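Local coordinates for titin (Homo sapiens, PDB 5JDD), which forms an elastic filament of the muscle sarcomere, its I-band built largely of tandem immunoglobulin domains that probably act together as a molecular spring, at residues T174-M179 against V201-I206; V102-T107 against A251-S256; Y208-N213 against H232-R237. All coordinates share one frame; numbering follows the deposited sequence. Where two conformers were deposited one is given.

Contact 1 of 3, residues T174-M179 against V201-I206; sequences TVTPIM and VNYEGI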
loop_
_atom_site.group_PDB
_atom_site.type_symbol
_atom_site.label_atom_id
_atom_site.label_comp_id
_atom_site.label_asym_id
_atom_site.label_seq_id
_atom_site.Cartn_x
_atom_site.Cartn_y
_atom_site.Cartn_z
ATOM N N THR A 174 5.675 -0.808 13.596
ATOM C CA THR A 174 5.742 -1.067 15.020
ATOM C C THR A 174 4.692 -0.208 15.715
ATOM O O THR A 174 4.775 1.011 15.684
ATOM C CB THR A 174 7.129 -0.716 15.572
ATOM O OG1 THR A 174 8.134 -1.436 14.836
ATOM C CG2 THR A 174 7.220 -1.061 17.046
ATOM N N VAL A 175 3.689 -0.844 16.306
ATOM C CA VAL A 175 2.634 -0.130 17.019
ATOM C C VAL A 175 3.049 0.060 18.478
ATOM O O VAL A 175 3.299 -0.911 19.193
ATOM C CB VAL A 175 1.304 -0.877 16.916
ATOM C CG1 VAL A 175 0.201 -0.110 17.648
ATOM C CG2 VAL A 175 0.934 -1.052 15.456
ATOM N N THR A 176 3.139 1.315 18.901
ATOM C CA THR A 176 3.722 1.653 20.195
ATOM C C THR A 176 2.662 1.906 21.264
ATOM O O THR A 176 1.544 2.339 20.961
ATOM C CB THR A 176 4.659 2.867 20.065
ATOM O OG1 THR A 176 3.948 3.946 19.458
ATOM C CG2 THR A 176 5.874 2.517 19.209
ATOM N N PRO A 177 2.996 1.628 22.526
ATOM C CA PRO A 177 1.986 1.671 23.588
ATOM C C PRO A 177 1.673 3.076 24.074
ATOM O O PRO A 177 2.588 3.886 24.261
ATOM C CB PRO A 177 2.636 0.862 24.717
ATOM C CG PRO A 177 4.106 1.041 24.494
ATOM C CD PRO A 177 4.272 1.053 22.993
ATOM N N ILE A 178 0.392 3.377 24.267
ATOM C CA ILE A 178 0.034 4.618 24.938
ATOM C C ILE A 178 0.503 4.559 26.384
ATOM O O ILE A 178 0.395 3.526 27.049
ATOM C CB ILE A 178 -1.477 4.874 24.871
ATOM C CG1 ILE A 178 -1.875 5.134 23.417
ATOM C CG2 ILE A 178 -1.878 6.068 25.778
ATOM C CD1 ILE A 178 -3.340 4.972 23.157
ATOM N N MET A 179 1.067 5.661 26.861
ATOM C CA MET A 179 1.447 5.758 28.258
ATOM C C MET A 179 0.752 6.923 28.918
ATOM O O MET A 179 0.527 7.973 28.305
ATOM C CB MET A 179 2.960 5.865 28.391
ATOM C CG MET A 179 3.666 4.675 27.785
ATOM S SD MET A 179 5.426 4.688 28.157
ATOM C CE MET A 179 5.949 3.189 27.326
ATOM N N VAL A 201 -1.687 11.961 28.591
ATOM C CA VAL A 201 -1.068 10.836 27.879
ATOM C C VAL A 201 0.138 11.311 27.080
ATOM O O VAL A 201 0.395 12.513 26.986
ATOM C CB VAL A 201 -2.061 10.125 26.940
ATOM C CG1 VAL A 201 -3.197 9.488 27.745
ATOM C CG2 VAL A 201 -2.626 11.099 25.904
ATOM N N ASN A 202 0.884 10.375 26.499
ATOM C CA ASN A 202 2.100 10.737 25.771
ATOM C C ASN A 202 1.935 11.070 24.284
ATOM O O ASN A 202 2.851 11.614 23.669
ATOM C CB ASN A 202 3.192 9.670 25.967
ATOM C CG ASN A 202 2.784 8.287 25.462
ATOM O OD1 ASN A 202 1.601 7.981 25.294
ATOM N ND2 ASN A 202 3.779 7.431 25.245
ATOM N N TYR A 203 0.785 10.739 23.701
ATOM C CA TYR A 203 0.569 10.949 22.273
ATOM C C TYR A 203 -0.725 11.687 21.987
ATOM O O TYR A 203 -1.753 11.438 22.619
ATOM C CB TYR A 203 0.519 9.613 21.523
ATOM C CG TYR A 203 1.760 8.755 21.595
ATOM C CD1 TYR A 203 2.976 9.211 21.089
ATOM C CD2 TYR A 203 1.705 7.469 22.106
ATOM C CE1 TYR A 203 4.118 8.410 21.126
ATOM C CE2 TYR A 203 2.833 6.658 22.147
ATOM C CZ TYR A 203 4.039 7.136 21.662
ATOM O OH TYR A 203 5.165 6.335 21.699
ATOM N N GLU A 204 -0.676 12.575 20.999
ATOM C CA GLU A 204 -1.867 13.275 20.550
ATOM C C GLU A 204 -2.654 12.377 19.603
ATOM O O GLU A 204 -2.064 11.545 18.902
ATOM C CB GLU A 204 -1.453 14.557 19.826
ATOM C CG GLU A 204 -2.593 15.479 19.484
ATOM C CD GLU A 204 -2.132 16.901 19.255
ATOM O OE1 GLU A 204 -1.392 17.135 18.274
ATOM O OE2 GLU A 204 -2.510 17.781 20.061
ATOM N N GLY A 205 -3.976 12.531 19.598
ATOM C CA GLY A 205 -4.807 11.919 18.574
ATOM C C GLY A 205 -5.202 10.488 18.861
ATOM O O GLY A 205 -5.650 9.768 17.974
ATOM N N ILE A 206 -5.048 10.060 20.105
ATOM C CA ILE A 206 -5.418 8.696 20.440
ATOM C C ILE A 206 -6.911 8.582 20.732
ATOM O O ILE A 206 -7.578 9.583 21.010
ATOM C CB ILE A 206 -4.544 8.148 21.580
ATOM C CG1 ILE A 206 -4.533 9.106 22.767
ATOM C CG2 ILE A 206 -3.115 7.994 21.086
ATOM C CD1 ILE A 206 -5.630 8.875 23.767
HETATM O O HOH W 1 5.723 6.032 19.109
HETATM O O HOH W 2 5.084 4.518 23.577
#
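Asn202 meets Met179 where one immunoglobulin domain hands over to the next. CB of Asn202 lies beside the carbonyl oxygen of Met179. Its CG stands between the backbone N and the carbonyl carbon (chi1 61°). From there the amide group lies against the 177-179 chain, and CG also sits above the Tyr203 ring, offset toward its rim. OD1 accepts a nearly straight bond from Met179 N at 2.9 Å, with an N-H...O angle of 173°. The donor stands above the carbonyl plane of the amide. ND2, the other tip atom, rests 3.6 Å from CB of Met179. The backbone adds a weak return bond from Asn202 N to Met179 O at 3.0 Å. Asn202 thus pairs with both the N-H and the C=O of Met179.

Tyr203 reaches further back along the linker. Its ring turns an edge to Pro177 O, with CE2 3.5 Å from that oxygen. The hydroxyl is joined to the other segment through two waters. One bridges it to OG1 of Thr176, and the other donates to Pro177 O at 2.7 Å.

The apolar part lies with Ile178. CD1 packs 3.7 Å from CG2 of Ile206, while CG2 of Ile178 meets CG1 of Val201 at 4.2 Å. Ala251 of strand 245-251 also touches the side chains of Ile178 and Ile206.

The segment 174-179 is the end of the last strand of one I-set domain and the start of the linker. The segment 201-206 runs from the end of strand B into the BC loop of the following domain. Polar contacts to linker backbone, set beside a small patch of apolar side chains, make this part of a junction between tandem immunoglobulin domains with a short linker.

Contact 2 of 3, residues V102-T107 against A251-S256; sequences VPETKT and AGKATS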
loop_
_atom_site.group_PDB
_atom_site.type_symbol
_atom_site.label_atom_id
_atom_site.label_comp_id
_atom_site.label_asym_id
_atom_site.label_seq_id
_atom_site.Cartn_x
_atom_site.Cartn_y
_atom_site.Cartn_z
ATOM N N VAL A 102 3.914 3.817 15.079
ATOM C CA VAL A 102 2.629 4.500 15.193
ATOM C C VAL A 102 2.010 4.153 16.536
ATOM O O VAL A 102 1.941 2.976 16.902
ATOM C CB VAL A 102 1.660 4.041 14.089
ATOM C CG1 VAL A 102 0.333 4.754 14.229
ATOM C CG2 VAL A 102 2.234 4.336 12.718
ATOM N N PRO A 103 1.547 5.165 17.291
ATOM C CA PRO A 103 0.894 4.832 18.562
ATOM C C PRO A 103 -0.377 4.027 18.340
ATOM O O PRO A 103 -1.114 4.296 17.371
ATOM C CB PRO A 103 0.536 6.203 19.149
ATOM C CG PRO A 103 1.523 7.139 18.518
ATOM C CD PRO A 103 1.747 6.614 17.123
ATOM N N GLU A 104 -0.640 3.081 19.237
ATOM C CA GLU A 104 -1.877 2.314 19.161
ATOM C C GLU A 104 -3.081 3.247 19.108
ATOM O O GLU A 104 -3.073 4.336 19.700
ATOM C CB GLU A 104 -1.993 1.313 20.313
ATOM C CG GLU A 104 -1.903 1.951 21.671
ATOM C CD GLU A 104 -1.970 0.949 22.824
ATOM O OE1 GLU A 104 -1.563 1.323 23.937
ATOM O OE2 GLU A 104 -2.448 -0.196 22.638
ATOM N N THR A 105 -4.101 2.787 18.375
ATOM C CA THR A 105 -5.343 3.511 18.040
ATOM C C THR A 105 -5.220 4.507 16.881
ATOM O O THR A 105 -6.233 4.934 16.315
ATOM C CB THR A 105 -6.058 4.201 19.247
ATOM O OG1 THR A 105 -5.411 5.444 19.560
ATOM C CG2 THR A 105 -6.110 3.282 20.478
ATOM N N LYS A 106 -3.997 4.872 16.513
ATOM C CA LYS A 106 -3.828 5.822 15.417
ATOM C C LYS A 106 -3.669 5.113 14.072
ATOM O O LYS A 106 -3.535 3.895 14.012
ATOM C CB LYS A 106 -2.662 6.781 15.697
ATOM C CG LYS A 106 -2.900 7.641 16.946
ATOM C CD LYS A 106 -1.805 8.685 17.127
ATOM C CE LYS A 106 -1.902 9.780 16.071
ATOM N NZ LYS A 106 -0.865 10.846 16.309
ATOM N N THR A 107 -3.695 5.888 12.997
ATOM C CA THR A 107 -3.655 5.344 11.650
ATOM C C THR A 107 -2.218 5.240 11.154
ATOM O O THR A 107 -1.416 6.157 11.362
ATOM C CB THR A 107 -4.445 6.256 10.701
ATOM O OG1 THR A 107 -5.810 6.325 11.142
ATOM C CG2 THR A 107 -4.394 5.740 9.274
ATOM N N ALA A 251 -7.261 3.960 27.225
ATOM C CA ALA A 251 -6.774 4.289 25.889
ATOM C C ALA A 251 -5.804 3.221 25.445
ATOM O O ALA A 251 -4.744 3.065 26.055
ATOM C CB ALA A 251 -6.092 5.644 25.879
ATOM N N GLY A 252 -6.164 2.497 24.391
ATOM C CA GLY A 252 -5.380 1.351 23.964
ATOM C C GLY A 252 -5.293 0.354 25.102
ATOM O O GLY A 252 -6.315 -0.023 25.684
ATOM N N LYS A 253 -4.075 -0.057 25.441
ATOM C CA LYS A 253 -3.861 -0.958 26.576
ATOM C C LYS A 253 -3.575 -0.231 27.887
ATOM O O LYS A 253 -3.295 -0.872 28.903
ATOM C CB LYS A 253 -2.735 -1.947 26.258
ATOM C CG LYS A 253 -3.023 -2.829 25.049
ATOM C CD LYS A 253 -1.960 -3.908 24.834
ATOM C CE LYS A 253 -0.716 -3.377 24.132
ATOM N NZ LYS A 253 0.154 -2.523 24.983
ATOM N N ALA A 254 -3.652 1.096 27.880
ATOM C CA ALA A 254 -3.367 1.877 29.080
ATOM C C ALA A 254 -4.643 2.223 29.825
ATOM O O ALA A 254 -5.660 2.562 29.202
ATOM C CB ALA A 254 -2.631 3.152 28.721
ATOM N N THR A 255 -4.601 2.124 31.153
ATOM C CA THR A 255 -5.727 2.554 31.983
ATOM C C THR A 255 -5.278 3.281 33.238
ATOM O O THR A 255 -4.168 3.073 33.749
ATOM C CB THR A 255 -6.662 1.390 32.433
ATOM O OG1 THR A 255 -5.957 0.509 33.315
ATOM C CG2 THR A 255 -7.199 0.606 31.249
ATOM N N SER A 256 -6.171 4.118 33.753
ATOM C CA SER A 256 -5.982 4.762 35.043
ATOM C C SER A 256 -7.334 4.838 35.732
ATOM O O SER A 256 -8.327 5.201 35.091
ATOM C CB SER A 256 -5.395 6.166 34.860
ATOM O OG SER A 256 -5.252 6.813 36.123
#
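Glu104 points its carboxylate at the backbone N-H of Lys253. Both oxygens accept from that single N-H, each at about the same length and each weakly. OE1 is 3.2 Å from Lys253 N with an angle of 169° at the hydrogen, and OE2 has the more bent geometry, 134°. OE2 also lies 3.6 Å from CA of Gly252. The absence of a side chain at Gly252 lets the carboxylate come close to the turn. The lysine bends over the same group: its CG is 3.6 Å from OE2 of Glu104. Its ammonium nitrogen NZ stays 4.2 Å from OE2, beyond a salt bridge, yet its charge may still stabilise the carboxylate. Thr105 adds a lighter touch, with CG2 4.0 Å from N of Gly252.

The next shell sets these groups in place. The stronger polar partner of Glu104 lies outside the two segments: OE1 also accepts a hydrogen bond from Ile178 N in the linker. The Glu104 chain is extended beyond CG (chi2 -178°), which carries CD out toward the glycine. OG1 of Thr105 donates to Glu104 O at 2.6 Å, in the carbonyl plane and on a lone pair. The same OG1 is also bonded to Ser207 N.

Each side is a tight turn. Pro103 to Lys106 form a type II beta turn, closed by Lys106 N to Pro103 O at 3.1 Å. Ala251 to Ala254 form a type II' turn, with Gly252 at positive phi and Ala254 N bonded to Ala251 O.

The first turn joins strands A' and B of the leading I-set domain. The second is the FG hairpin of the trailing one. Such loop-to-loop meeting of domain poles is characteristic of successive immunoglobulin domains in a tandem.

Contact 3 of 3, residues Y208-N213 against H232-R237; sequences YKWLKN and HSLNIR
Trp210 and Leu234 make a CH-pi contact. CB of Leu234 stands 3.6 Å from the centroid of the six-membered ring, only 4° off the ring normal. The two side chains run past one another in opposite senses.

Apolar packing follows from the same placing. CG of Leu234 is anti to the backbone N, and CD2, one bond further on, lies 3.7 Å from CE3 of Trp210. The axes of strands 209-212 and 232-236 come within 9.1 Å and run at 40° to each other. Their side chains meet between the two sheets. This is the core of the immunoglobulin beta sandwich, with the tryptophan on strand C and the leucine on strand E. Phe249 of strand F meets the indole edge-to-face.

The aromatic pair of Tyr208 and His232 lies at the sandwich's end near the linker. Their planes are inclined at 46°, and CE2 of Tyr208 is 3.6 Å from ND1 of His232. That nitrogen is also hydrogen-bonded to Thr227 OG1.

Polar contact passes through one water. It accepts from NE1 of Trp210 at 2.8 Å and donates to Ser233 O at 2.9 Å.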
loop_
_atom_site.group_PDB
_atom_site.type_symbol
_atom_site.label_atom_id
_atom_site.label_comp_id
_atom_site.label_asym_id
_atom_site.label_seq_id
_atom_site.Cartn_x
_atom_site.Cartn_y
_atom_site.Cartn_z
ATOM N N TYR A 208 -10.029 6.981 23.051
ATOM C CA TYR A 208 -10.187 6.676 24.462
ATOM C C TYR A 208 -11.650 6.478 24.819
ATOM O O TYR A 208 -12.550 6.795 24.036
ATOM C CB TYR A 208 -9.632 7.830 25.309
ATOM C CG TYR A 208 -10.460 9.096 25.184
ATOM C CD1 TYR A 208 -11.517 9.337 26.053
ATOM C CD2 TYR A 208 -10.198 10.037 24.185
ATOM C CE1 TYR A 208 -12.290 10.474 25.938
ATOM C CE2 TYR A 208 -10.970 11.191 24.071
ATOM C CZ TYR A 208 -12.012 11.398 24.954
ATOM O OH TYR A 208 -12.817 12.521 24.886
ATOM N N LYS A 209 -11.876 5.983 26.031
ATOM C CA LYS A 209 -13.209 5.990 26.623
ATOM C C LYS A 209 -13.086 6.117 28.133
ATOM O O LYS A 209 -12.007 5.932 28.714
ATOM C CB LYS A 209 -13.989 4.728 26.264
ATOM C CG LYS A 209 -13.393 3.474 26.836
ATOM C CD LYS A 209 -14.020 2.234 26.208
ATOM C CE LYS A 209 -13.290 0.984 26.682
ATOM N NZ LYS A 209 -13.828 -0.252 26.043
ATOM N N TRP A 210 -14.194 6.456 28.765
ATOM C CA TRP A 210 -14.259 6.517 30.216
ATOM C C TRP A 210 -15.282 5.525 30.715
ATOM O O TRP A 210 -16.334 5.336 30.083
ATOM C CB TRP A 210 -14.686 7.910 30.665
ATOM C CG TRP A 210 -13.686 9.004 30.393
ATOM C CD1 TRP A 210 -13.509 9.689 29.218
ATOM C CD2 TRP A 210 -12.750 9.561 31.326
ATOM N NE1 TRP A 210 -12.511 10.631 29.366
ATOM C CE2 TRP A 210 -12.039 10.577 30.653
ATOM C CE3 TRP A 210 -12.448 9.303 32.671
ATOM C CZ2 TRP A 210 -11.033 11.333 31.276
ATOM C CZ3 TRP A 210 -11.448 10.060 33.292
ATOM C CH2 TRP A 210 -10.761 11.064 32.593
ATOM N N LEU A 211 -14.977 4.887 31.842
ATOM C CA LEU A 211 -15.894 3.938 32.460
ATOM C C LEU A 211 -16.284 4.410 33.841
ATOM O O LEU A 211 -15.471 5.011 34.565
ATOM C CB LEU A 211 -15.227 2.565 32.612
ATOM C CG LEU A 211 -14.438 2.008 31.421
ATOM C CD1 LEU A 211 -13.804 0.659 31.778
ATOM C CD2 LEU A 211 -15.326 1.871 30.190
ATOM N N LYS A 212 -17.524 4.106 34.215
ATOM C CA LYS A 212 -18.026 4.297 35.572
ATOM C C LYS A 212 -18.344 2.908 36.104
ATOM O O LYS A 212 -19.219 2.224 35.567
ATOM C CB LYS A 212 -19.281 5.172 35.560
ATOM C CG LYS A 212 -19.933 5.350 36.937
ATOM C CD LYS A 212 -21.236 6.104 36.814
ATOM C CE LYS A 212 -21.865 6.346 38.182
ATOM N NZ LYS A 212 -23.166 7.064 37.981
ATOM N N ASN A 213 -17.619 2.485 37.135
ATOM C CA ASN A 213 -17.697 1.102 37.610
ATOM C C ASN A 213 -17.654 0.087 36.462
ATOM O O ASN A 213 -18.442 -0.857 36.422
ATOM C CB ASN A 213 -18.934 0.893 38.492
ATOM C CG ASN A 213 -18.920 1.765 39.722
ATOM O OD1 ASN A 213 -17.858 2.077 40.259
ATOM N ND2 ASN A 213 -20.107 2.162 40.179
ATOM N N HIS A 232 -6.961 14.701 28.734
ATOM C CA HIS A 232 -8.344 14.314 28.518
ATOM C C HIS A 232 -9.067 14.458 29.842
ATOM O O HIS A 232 -8.556 14.049 30.890
ATOM C CB HIS A 232 -8.412 12.873 28.017
ATOM C CG HIS A 232 -7.622 12.647 26.766
ATOM N ND1 HIS A 232 -8.126 12.923 25.514
ATOM C CD2 HIS A 232 -6.344 12.236 26.576
ATOM C CE1 HIS A 232 -7.203 12.659 24.603
ATOM N NE2 HIS A 232 -6.111 12.247 25.223
ATOM N N SER A 233 -10.246 15.063 29.798
ATOM C CA SER A 233 -10.988 15.365 31.017
ATOM C C SER A 233 -12.387 14.768 31.004
ATOM O O SER A 233 -12.987 14.578 29.945
ATOM C CB SER A 233 -11.079 16.879 31.235
ATOM O OG SER A 233 -11.755 17.508 30.164
ATOM N N LEU A 234 -12.896 14.479 32.192
ATOM C CA LEU A 234 -14.275 14.050 32.374
ATOM C C LEU A 234 -14.879 15.004 33.394
ATOM O O LEU A 234 -14.476 15.023 34.561
ATOM C CB LEU A 234 -14.349 12.600 32.871
ATOM C CG LEU A 234 -15.704 12.136 33.421
ATOM C CD1 LEU A 234 -16.772 12.178 32.357
ATOM C CD2 LEU A 234 -15.579 10.733 34.007
ATOM N N ASN A 235 -15.814 15.825 32.938
ATOM C CA ASN A 235 -16.401 16.856 33.769
ATOM C C ASN A 235 -17.815 16.443 34.118
ATOM O O ASN A 235 -18.640 16.256 33.226
ATOM C CB ASN A 235 -16.394 18.188 33.020
ATOM C CG ASN A 235 -16.988 19.320 33.841
ATOM O OD1 ASN A 235 -18.139 19.712 33.642
ATOM N ND2 ASN A 235 -16.204 19.846 34.772
ATOM N N ILE A 236 -18.084 16.286 35.409
ATOM C CA ILE A 236 -19.405 15.864 35.865
ATOM C C ILE A 236 -20.048 16.980 36.674
ATOM O O ILE A 236 -19.522 17.392 37.710
ATOM C CB ILE A 236 -19.343 14.577 36.720
ATOM C CG1 ILE A 236 -18.586 13.468 35.973
ATOM C CG2 ILE A 236 -20.742 14.104 37.068
ATOM C CD1 ILE A 236 -18.508 12.160 36.738
ATOM N N ARG A 237 -21.193 17.463 36.203
ATOM C CA ARG A 237 -21.906 18.545 36.879
ATOM C C ARG A 237 -22.854 18.056 37.956
ATOM O O ARG A 237 -23.397 16.955 37.861
ATOM C CB ARG A 237 -22.699 19.361 35.869
ATOM C CG ARG A 237 -21.833 20.050 34.859
ATOM C CD ARG A 237 -22.679 20.734 33.814
ATOM N NE ARG A 237 -21.856 21.508 32.893
ATOM C CZ ARG A 237 -22.346 22.334 31.978
ATOM N NH1 ARG A 237 -23.658 22.492 31.869
ATOM N NH2 ARG A 237 -21.526 23.004 31.180
HETATM O O HOH W 3 -11.925 12.938 27.823
#

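Contacts 1 and 2 are two parts of one domain junction, with centres about 5 Å apart. The bond from Ile178 N to Glu104 OE1, 2.9 Å long, ties them together, and CA of Ile206 packs 3.4 Å from OG1 of Thr105. Strands 167-176 and 100-103, which lead into them, are neighbours in one sheet. Contact 3 lies inside the following domain, its centre about 19 Å from that of contact 1 and about 17 Å from that of contact 2. Packing still reaches it from the junction. NE2 of His232 is 3.7 Å from both CD1 of Ile206 and CG2 of Val201, and CB of Tyr208 is 4.2 Å from CB of Ala251.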